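Local structure of synaptonemal complex protein 2 (Mus musculus, 5IWZ) at residues Phe307-Ser319 with Phe377-Phe391. The protein helps build the axial and lateral elements of the synaptonemal complex, and is needed for SYCP3 insertion and chromosome synapsis in meiosis. Numbering follows the deposited sequence.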
ATOM      1  N   PHE A 307      -1.224  21.798 -11.693  1.00 31.69           N
ATOM      2  CA  PHE A 307      -0.236  21.087 -10.880  1.00 27.71           C
ATOM      3  C   PHE A 307      -0.835  20.960  -9.484  1.00 33.87           C
ATOM      4  O   PHE A 307      -0.863  21.928  -8.723  1.00 33.93           O
ATOM      5  CB  PHE A 307       1.073  21.871 -10.887  1.00 30.65           C
ATOM      6  CG  PHE A 307       2.166  21.303 -10.020  1.00 38.52           C
ATOM      7  CD1 PHE A 307       2.287  19.939  -9.804  1.00 35.57           C
ATOM      8  CD2 PHE A 307       3.098  22.149  -9.441  1.00 42.17           C
ATOM      9  CE1 PHE A 307       3.312  19.437  -9.015  1.00 32.81           C
ATOM     10  CE2 PHE A 307       4.126  21.650  -8.651  1.00 38.07           C
ATOM     11  CZ  PHE A 307       4.228  20.288  -8.432  1.00 31.26           C
ATOM     12  N   TRP A 308      -1.361  19.775  -9.152  1.00 34.00           N
ATOM     13  CA  TRP A 308      -2.147  19.583  -7.936  1.00 27.76           C
ATOM     14  C   TRP A 308      -1.274  19.128  -6.761  1.00 27.48           C
ATOM     15  O   TRP A 308      -0.382  18.297  -6.930  1.00 25.93           O
ATOM     16  CB  TRP A 308      -3.241  18.542  -8.182  1.00 30.27           C
ATOM     17  CG  TRP A 308      -4.274  18.880  -9.251  1.00 35.10           C
ATOM     18  CD1 TRP A 308      -4.527  18.175 -10.402  1.00 27.24           C
ATOM     19  CD2 TRP A 308      -5.210  19.970  -9.239  1.00 32.49           C
ATOM     20  NE1 TRP A 308      -5.553  18.767 -11.106  1.00 32.38           N
ATOM     21  CE2 TRP A 308      -5.989  19.869 -10.418  1.00 31.72           C
ATOM     22  CE3 TRP A 308      -5.461  21.021  -8.351  1.00 31.31           C
ATOM     23  CZ2 TRP A 308      -7.004  20.776 -10.731  1.00 31.46           C
ATOM     24  CZ3 TRP A 308      -6.470  21.930  -8.668  1.00 32.36           C
ATOM     25  CH2 TRP A 308      -7.231  21.797  -9.849  1.00 33.84           C
ATOM     26  N   ILE A 309      -1.554  19.666  -5.569  1.00 22.95           N
ATOM     27  CA  ILE A 309      -0.959  19.230  -4.305  1.00 24.73           C
ATOM     28  C   ILE A 309      -2.098  18.795  -3.389  1.00 29.34           C
ATOM     29  O   ILE A 309      -3.068  19.543  -3.212  1.00 26.07           O
ATOM     30  CB  ILE A 309      -0.136  20.341  -3.616  1.00 23.82           C
ATOM     31  CG1 ILE A 309       0.848  21.008  -4.578  1.00 28.34           C
ATOM     32  CG2 ILE A 309       0.577  19.792  -2.355  1.00 19.59           C
ATOM     33  CD1 ILE A 309       2.002  20.137  -5.049  1.00 30.62           C
ATOM     34  N   ASP A 310      -1.968  17.610  -2.783  1.00 25.48           N
ATOM     35  CA  ASP A 310      -3.025  17.016  -1.966  1.00 25.79           C
ATOM     36  C   ASP A 310      -2.613  17.050  -0.505  1.00 25.32           C
ATOM     37  O   ASP A 310      -1.542  16.549  -0.146  1.00 20.85           O
ATOM     38  CB  ASP A 310      -3.317  15.588  -2.418  1.00 29.43           C
ATOM     39  CG  ASP A 310      -3.816  15.553  -3.837  1.00 29.03           C
ATOM     40  OD1 ASP A 310      -4.810  16.258  -4.123  1.00 34.49           O
ATOM     41  OD2 ASP A 310      -3.165  14.906  -4.683  1.00 27.58           O
ATOM     42  N   PHE A 311      -3.447  17.681   0.314  1.00 25.35           N
ATOM     43  CA  PHE A 311      -3.248  17.789   1.753  1.00 21.86           C
ATOM     44  C   PHE A 311      -4.184  16.782   2.400  1.00 26.83           C
ATOM     45  O   PHE A 311      -5.403  16.953   2.350  1.00 25.75           O
ATOM     46  CB  PHE A 311      -3.553  19.206   2.242  1.00 23.46           C
ATOM     47  CG  PHE A 311      -2.553  20.245   1.799  1.00 23.13           C
ATOM     48  CD1 PHE A 311      -1.629  20.774   2.702  1.00 27.12           C
ATOM     49  CD2 PHE A 311      -2.554  20.718   0.492  1.00 25.67           C
ATOM     50  CE1 PHE A 311      -0.711  21.746   2.304  1.00 28.00           C
ATOM     51  CE2 PHE A 311      -1.645  21.695   0.092  1.00 32.88           C
ATOM     52  CZ  PHE A 311      -0.727  22.211   0.992  1.00 29.99           C
ATOM     53  N   ASN A 312      -3.619  15.748   3.019  1.00 30.69           N
ATOM     54  CA  ASN A 312      -4.377  14.562   3.429  1.00 25.90           C
ATOM     55  C   ASN A 312      -4.607  14.578   4.933  1.00 28.21           C
ATOM     56  O   ASN A 312      -3.711  14.242   5.709  1.00 27.99           O
ATOM     57  CB  ASN A 312      -3.636  13.308   2.992  1.00 23.84           C
ATOM     58  CG  ASN A 312      -3.470  13.251   1.487  1.00 26.25           C
ATOM     59  OD1 ASN A 312      -4.462  13.263   0.737  1.00 22.21           O
ATOM     60  ND2 ASN A 312      -2.216  13.223   1.028  1.00 26.25           N
ATOM     61  N   LEU A 313      -5.828  14.938   5.341  1.00 28.18           N
ATOM     62  CA  LEU A 313      -6.127  15.136   6.757  1.00 30.10           C
ATOM     63  C   LEU A 313      -6.242  13.819   7.513  1.00 35.59           C
ATOM     64  O   LEU A 313      -6.023  13.782   8.731  1.00 37.46           O
ATOM     65  CB  LEU A 313      -7.424  15.931   6.914  1.00 33.38           C
ATOM     66  CG  LEU A 313      -7.399  17.453   6.793  1.00 42.57           C
ATOM     67  CD1 LEU A 313      -6.589  17.933   5.580  1.00 39.53           C
ATOM     68  CD2 LEU A 313      -8.853  17.956   6.716  1.00 43.94           C
ATOM     69  N   GLY A 314      -6.582  12.735   6.829  1.00 28.28           N
ATOM     70  CA  GLY A 314      -6.642  11.457   7.516  1.00 35.40           C
ATOM     71  C   GLY A 314      -5.264  10.889   7.791  1.00 40.34           C
ATOM     72  O   GLY A 314      -4.985  10.401   8.891  1.00 43.28           O
ATOM     73  N   SER A 315      -4.385  10.945   6.800  1.00 30.48           N
ATOM     74  CA  SER A 315      -3.071  10.336   6.901  1.00 32.25           C
ATOM     75  C   SER A 315      -1.993  11.311   7.340  1.00 26.36           C
ATOM     76  O   SER A 315      -0.847  10.892   7.539  1.00 21.47           O
ATOM     77  CB  SER A 315      -2.694   9.724   5.557  1.00 31.85           C
ATOM     78  OG  SER A 315      -2.801  10.708   4.547  1.00 39.99           O
ATOM     79  N   HIS A 316      -2.321  12.594   7.473  1.00 24.90           N
ATOM     80  CA  HIS A 316      -1.369  13.622   7.905  1.00 25.73           C
ATOM     81  C   HIS A 316      -0.141  13.627   7.007  1.00 25.93           C
ATOM     82  O   HIS A 316       1.003  13.586   7.462  1.00 25.03           O
ATOM     83  CB  HIS A 316      -0.999  13.444   9.380  1.00 28.40           C
ATOM     84  CG  HIS A 316      -2.138  13.743  10.301  1.00 35.94           C
ATOM     85  ND1 HIS A 316      -2.320  14.980  10.875  1.00 38.77           N
ATOM     86  CD2 HIS A 316      -3.196  12.988  10.689  1.00 41.36           C
ATOM     87  CE1 HIS A 316      -3.419  14.965  11.609  1.00 47.28           C
ATOM     88  NE2 HIS A 316      -3.973  13.769  11.509  1.00 37.87           N
ATOM     89  N   THR A 317      -0.394  13.650   5.699  1.00 25.25           N
ATOM     90  CA  THR A 317       0.660  13.726   4.703  1.00 25.43           C
ATOM     91  C   THR A 317       0.332  14.834   3.714  1.00 23.05           C
ATOM     92  O   THR A 317      -0.815  15.273   3.582  1.00 17.94           O
ATOM     93  CB  THR A 317       0.827  12.406   3.912  1.00 20.90           C
ATOM     94  OG1 THR A 317      -0.352  12.176   3.122  1.00 26.39           O
ATOM     95  CG2 THR A 317       1.049  11.220   4.853  1.00 23.44           C
ATOM     96  N   LEU A 318       1.347  15.259   2.988  1.00 23.48           N
ATOM     97  CA  LEU A 318       1.149  16.053   1.786  1.00 28.36           C
ATOM     98  C   LEU A 318       1.684  15.224   0.628  1.00 27.28           C
ATOM     99  O   LEU A 318       2.771  14.647   0.729  1.00 25.72           O
ATOM    100  CB  LEU A 318       1.819  17.440   1.930  1.00 26.71           C
ATOM    101  CG  LEU A 318       2.747  18.259   1.019  1.00 31.53           C
ATOM    102  CD1 LEU A 318       2.774  17.913  -0.439  1.00 28.70           C
ATOM    103  CD2 LEU A 318       2.400  19.741   1.158  1.00 29.02           C
ATOM    104  N   SER A 319       0.904  15.110  -0.444  1.00 24.45           N
ATOM    105  CA  SER A 319       1.331  14.263  -1.545  1.00 26.60           C
ATOM    106  C   SER A 319       1.030  14.930  -2.873  1.00 27.08           C
ATOM    107  O   SER A 319       0.162  15.807  -2.994  1.00 25.59           O
ATOM    108  CB  SER A 319       0.687  12.853  -1.495  1.00 23.45           C
ATOM    109  OG  SER A 319      -0.707  12.921  -1.738  1.00 29.72           O
ATOM    110  N   PHE A 377       2.248  29.016  -4.030  1.00 23.08           N
ATOM    111  CA  PHE A 377       0.813  29.030  -4.255  1.00 23.52           C
ATOM    112  C   PHE A 377       0.331  30.449  -4.531  1.00 29.55           C
ATOM    113  O   PHE A 377       0.963  31.426  -4.129  1.00 27.41           O
ATOM    114  CB  PHE A 377       0.054  28.496  -3.036  1.00 26.34           C
ATOM    115  CG  PHE A 377       0.328  27.050  -2.721  1.00 30.21           C
ATOM    116  CD1 PHE A 377      -0.363  26.035  -3.375  1.00 27.01           C
ATOM    117  CD2 PHE A 377       1.247  26.713  -1.745  1.00 21.69           C
ATOM    118  CE1 PHE A 377      -0.129  24.695  -3.061  1.00 25.51           C
ATOM    119  CE2 PHE A 377       1.492  25.375  -1.429  1.00 26.04           C
ATOM    120  CZ  PHE A 377       0.812  24.369  -2.096  1.00 26.63           C
ATOM    121  N   ASP A 378      -0.807  30.546  -5.217  1.00 34.72           N
ATOM    122  CA  ASP A 378      -1.505  31.817  -5.328  1.00 37.75           C
ATOM    123  C   ASP A 378      -1.875  32.343  -3.941  1.00 37.68           C
ATOM    124  O   ASP A 378      -2.280  31.584  -3.059  1.00 26.03           O
ATOM    125  CB  ASP A 378      -2.760  31.654  -6.175  1.00 41.42           C
ATOM    126  CG  ASP A 378      -3.479  32.974  -6.395  1.00 47.81           C
ATOM    127  OD1 ASP A 378      -3.050  33.734  -7.287  1.00 58.35           O
ATOM    128  OD2 ASP A 378      -4.449  33.255  -5.663  1.00 39.48           O
ATOM    129  N   GLU A 379      -1.724  33.657  -3.749  1.00 33.26           N
ATOM    130  CA  GLU A 379      -1.911  34.268  -2.436  1.00 36.49           C
ATOM    131  C   GLU A 379      -3.344  34.159  -1.924  1.00 36.29           C
ATOM    132  O   GLU A 379      -3.559  34.216  -0.706  1.00 37.34           O
ATOM    133  CB  GLU A 379      -1.483  35.735  -2.495  1.00 49.75           C
ATOM    134  CG  GLU A 379      -1.902  36.408  -3.783  1.00 68.43           C
ATOM    135  CD  GLU A 379      -1.488  37.865  -3.852  1.00 87.72           C
ATOM    136  OE1 GLU A 379      -1.707  38.489  -4.915  1.00 95.75           O
ATOM    137  OE2 GLU A 379      -0.934  38.380  -2.851  1.00 89.95           O
ATOM    138  N   SER A 380      -4.330  33.970  -2.807  1.00 33.47           N
ATOM    139  CA  SER A 380      -5.699  33.776  -2.337  1.00 32.46           C
ATOM    140  C   SER A 380      -5.937  32.407  -1.705  1.00 38.45           C
ATOM    141  O   SER A 380      -7.002  32.190  -1.119  1.00 41.89           O
ATOM    142  CB  SER A 380      -6.698  33.980  -3.487  1.00 39.67           C
ATOM    143  OG  SER A 380      -6.675  32.894  -4.408  1.00 41.18           O
ATOM    144  N   LEU A 381      -4.993  31.477  -1.794  1.00 33.40           N
ATOM    145  CA  LEU A 381      -5.244  30.136  -1.276  1.00 32.68           C
ATOM    146  C   LEU A 381      -4.973  30.073   0.224  1.00 33.17           C
ATOM    147  O   LEU A 381      -4.048  30.712   0.730  1.00 38.57           O
ATOM    148  CB  LEU A 381      -4.386  29.114  -2.023  1.00 27.75           C
ATOM    149  CG  LEU A 381      -4.745  29.032  -3.512  1.00 35.50           C
ATOM    150  CD1 LEU A 381      -3.779  28.105  -4.240  1.00 32.21           C
ATOM    151  CD2 LEU A 381      -6.193  28.573  -3.704  1.00 35.09           C
ATOM    152  N   GLU A 382      -5.788  29.291   0.937  1.00 29.41           N
ATOM    153  CA  GLU A 382      -5.716  29.197   2.399  1.00 40.12           C
ATOM    154  C   GLU A 382      -4.660  28.181   2.861  1.00 35.86           C
ATOM    155  O   GLU A 382      -4.954  27.186   3.518  1.00 40.10           O
ATOM    156  CB  GLU A 382      -7.079  28.827   2.968  1.00 40.43           C
ATOM    157  CG  GLU A 382      -8.132  29.926   2.941  1.00 57.57           C
ATOM    158  CD  GLU A 382      -9.387  29.534   3.729  1.00 69.75           C
ATOM    159  OE1 GLU A 382     -10.499  29.683   3.183  1.00 72.08           O
ATOM    160  OE2 GLU A 382      -9.261  29.067   4.886  1.00 70.58           O
ATOM    161  N   ILE A 383      -3.401  28.465   2.535  1.00 35.18           N
ATOM    162  CA  ILE A 383      -2.334  27.513   2.846  1.00 37.09           C
ATOM    163  C   ILE A 383      -2.184  27.347   4.355  1.00 40.50           C
ATOM    164  O   ILE A 383      -1.998  26.232   4.857  1.00 33.50           O
ATOM    165  CB  ILE A 383      -1.013  27.956   2.187  1.00 36.08           C
ATOM    166  CG1 ILE A 383      -1.174  28.033   0.655  1.00 35.98           C
ATOM    167  CG2 ILE A 383       0.132  27.015   2.576  1.00 34.39           C
ATOM    168  CD1 ILE A 383      -2.054  26.915   0.071  1.00 28.43           C
ATOM    169  N   THR A 384      -2.299  28.447   5.107  1.00 40.10           N
ATOM    170  CA  THR A 384      -1.988  28.408   6.533  1.00 35.33           C
ATOM    171  C   THR A 384      -2.928  27.476   7.287  1.00 36.88           C
ATOM    172  O   THR A 384      -2.482  26.618   8.061  1.00 27.78           O
ATOM    173  CB  THR A 384      -2.034  29.819   7.117  1.00 34.94           C
ATOM    174  OG1 THR A 384      -0.884  30.553   6.670  1.00 32.50           O
ATOM    175  CG2 THR A 384      -2.031  29.765   8.637  1.00 29.51           C
ATOM    176  N   ASN A 385      -4.239  27.613   7.069  1.00 38.03           N
ATOM    177  CA  ASN A 385      -5.151  26.825   7.890  1.00 42.14           C
ATOM    178  C   ASN A 385      -5.215  25.367   7.459  1.00 36.35           C
ATOM    179  O   ASN A 385      -5.369  24.489   8.314  1.00 41.25           O
ATOM    180  CB  ASN A 385      -6.537  27.463   7.897  1.00 55.34           C
ATOM    181  CG  ASN A 385      -6.562  28.756   8.693  1.00 66.68           C
ATOM    182  OD1 ASN A 385      -7.207  29.723   8.300  1.00 74.51           O
ATOM    183  ND2 ASN A 385      -5.842  28.781   9.812  1.00 69.50           N
ATOM    184  N   VAL A 386      -5.056  25.071   6.168  1.00 33.81           N
ATOM    185  CA  VAL A 386      -5.001  23.668   5.758  1.00 33.17           C
ATOM    186  C   VAL A 386      -3.717  22.996   6.254  1.00 27.67           C
ATOM    187  O   VAL A 386      -3.744  21.857   6.729  1.00 32.32           O
ATOM    188  CB  VAL A 386      -5.147  23.543   4.231  1.00 37.40           C
ATOM    189  CG1 VAL A 386      -4.991  22.090   3.822  1.00 38.21           C
ATOM    190  CG2 VAL A 386      -6.514  24.056   3.783  1.00 35.25           C
ATOM    191  N   THR A 387      -2.570  23.673   6.142  1.00 32.68           N
ATOM    192  CA  THR A 387      -1.313  23.006   6.493  1.00 27.90           C
ATOM    193  C   THR A 387      -1.299  22.581   7.960  1.00 25.87           C
ATOM    194  O   THR A 387      -0.767  21.517   8.298  1.00 32.12           O
ATOM    195  CB  THR A 387      -0.110  23.893   6.175  1.00 27.91           C
ATOM    196  OG1 THR A 387      -0.129  24.243   4.787  1.00 28.29           O
ATOM    197  CG2 THR A 387       1.198  23.130   6.438  1.00 26.74           C
ATOM    198  N   LYS A 388      -1.924  23.364   8.843  1.00 27.14           N
ATOM    199  CA  LYS A 388      -1.891  23.018  10.259  1.00 32.22           C
ATOM    200  C   LYS A 388      -2.780  21.827  10.591  1.00 34.93           C
ATOM    201  O   LYS A 388      -2.619  21.245  11.671  1.00 31.35           O
ATOM    202  CB  LYS A 388      -2.267  24.229  11.117  1.00 37.30           C
ATOM    203  CG  LYS A 388      -3.738  24.557  11.143  1.00 48.43           C
ATOM    204  CD  LYS A 388      -3.967  26.050  11.375  1.00 56.29           C
ATOM    205  CE  LYS A 388      -3.450  26.512  12.726  1.00 60.74           C
ATOM    206  NZ  LYS A 388      -3.666  27.986  12.878  1.00 66.38           N
ATOM    207  N   LYS A 389      -3.664  21.423   9.672  1.00 33.65           N
ATOM    208  CA  LYS A 389      -4.444  20.198   9.845  1.00 37.20           C
ATOM    209  C   LYS A 389      -3.630  18.940   9.554  1.00 36.68           C
ATOM    210  O   LYS A 389      -3.949  17.868  10.085  1.00 45.80           O
ATOM    211  CB  LYS A 389      -5.680  20.217   8.936  1.00 42.54           C
ATOM    212  CG  LYS A 389      -6.631  21.409   9.142  1.00 51.55           C
ATOM    213  CD  LYS A 389      -7.887  21.277   8.286  1.00 59.64           C
ATOM    214  CE  LYS A 389      -8.334  22.617   7.692  1.00 61.61           C
ATOM    215  NZ  LYS A 389      -8.912  23.564   8.684  1.00 63.20           N
ATOM    216  N   VAL A 390      -2.595  19.017   8.720  1.00 28.12           N
ATOM    217  CA  VAL A 390      -1.780  17.839   8.430  1.00 33.08           C
ATOM    218  C   VAL A 390      -0.473  17.837   9.217  1.00 33.42           C
ATOM    219  O   VAL A 390      -0.032  16.783   9.685  1.00 36.81           O
ATOM    220  CB  VAL A 390      -1.530  17.690   6.909  1.00 39.06           C
ATOM    221  CG1 VAL A 390      -2.858  17.690   6.161  1.00 49.57           C
ATOM    222  CG2 VAL A 390      -0.636  18.773   6.372  1.00 36.31           C
ATOM    223  N   PHE A 391       0.163  18.999   9.380  1.00 31.12           N
ATOM    224  CA  PHE A 391       1.422  19.070  10.117  1.00 30.76           C
ATOM    225  C   PHE A 391       1.216  19.862  11.403  1.00 35.01           C
ATOM    226  O   PHE A 391       1.910  20.853  11.655  1.00 35.63           O
ATOM    227  CB  PHE A 391       2.528  19.695   9.259  1.00 26.32           C
ATOM    228  CG  PHE A 391       2.803  18.950   7.961  1.00 26.77           C
ATOM    229  CD1 PHE A 391       2.801  17.567   7.914  1.00 24.71           C
ATOM    230  CD2 PHE A 391       3.053  19.649   6.792  1.00 24.51           C
ATOM    231  CE1 PHE A 391       3.052  16.891   6.720  1.00 23.28           C
ATOM    232  CE2 PHE A 391       3.295  18.998   5.599  1.00 25.12           C
ATOM    233  CZ  PHE A 391       3.307  17.623   5.549  1.00 19.39           C
TER
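Thr387 O is gripped by two backbone donors, Val390 N and, at 2.9 Å, Phe391 N. Thr387 OG1 donates to Ile383 O and lies 3.6 Å from Phe311 CE1, on strand 308-312. Phe311 and Val390 bury the most surface here. Val386 CG1 packs 3.6 Å from Phe311 CB, the two side chains crossing at about a right angle. The far end of the Phe311 ring, CZ, meets Phe377 CZ at 4.1 Å, and Phe284 of the neighbouring strand also touches the ring. Val390 CG1 packs 3.8 Å from Leu313 CD1, while Val390 CG2 sits over the centre of the Phe391 ring. Phe391 CZ in turn reaches Leu318 CB at 3.9 Å. His316 and Thr317 face Asn312 in a G1 beta bulge at the end of the hairpin. With CG anti to the carbonyl carbon (chi1 -69°), the His316 ring lies beside the helix end. His316 ND1 donates to Val390 O at 3.1 Å, in the ring plane but above the carbonyl plane. With an alanine here, Val390 O would probably lose this donor, and the one hydrogen bond between turn and helix end would go. Helix 383-390 packs on strands of both antiparallel sheets, as the C-terminal helix does in the PH-like fold, consistent with the Spt16M-like domain.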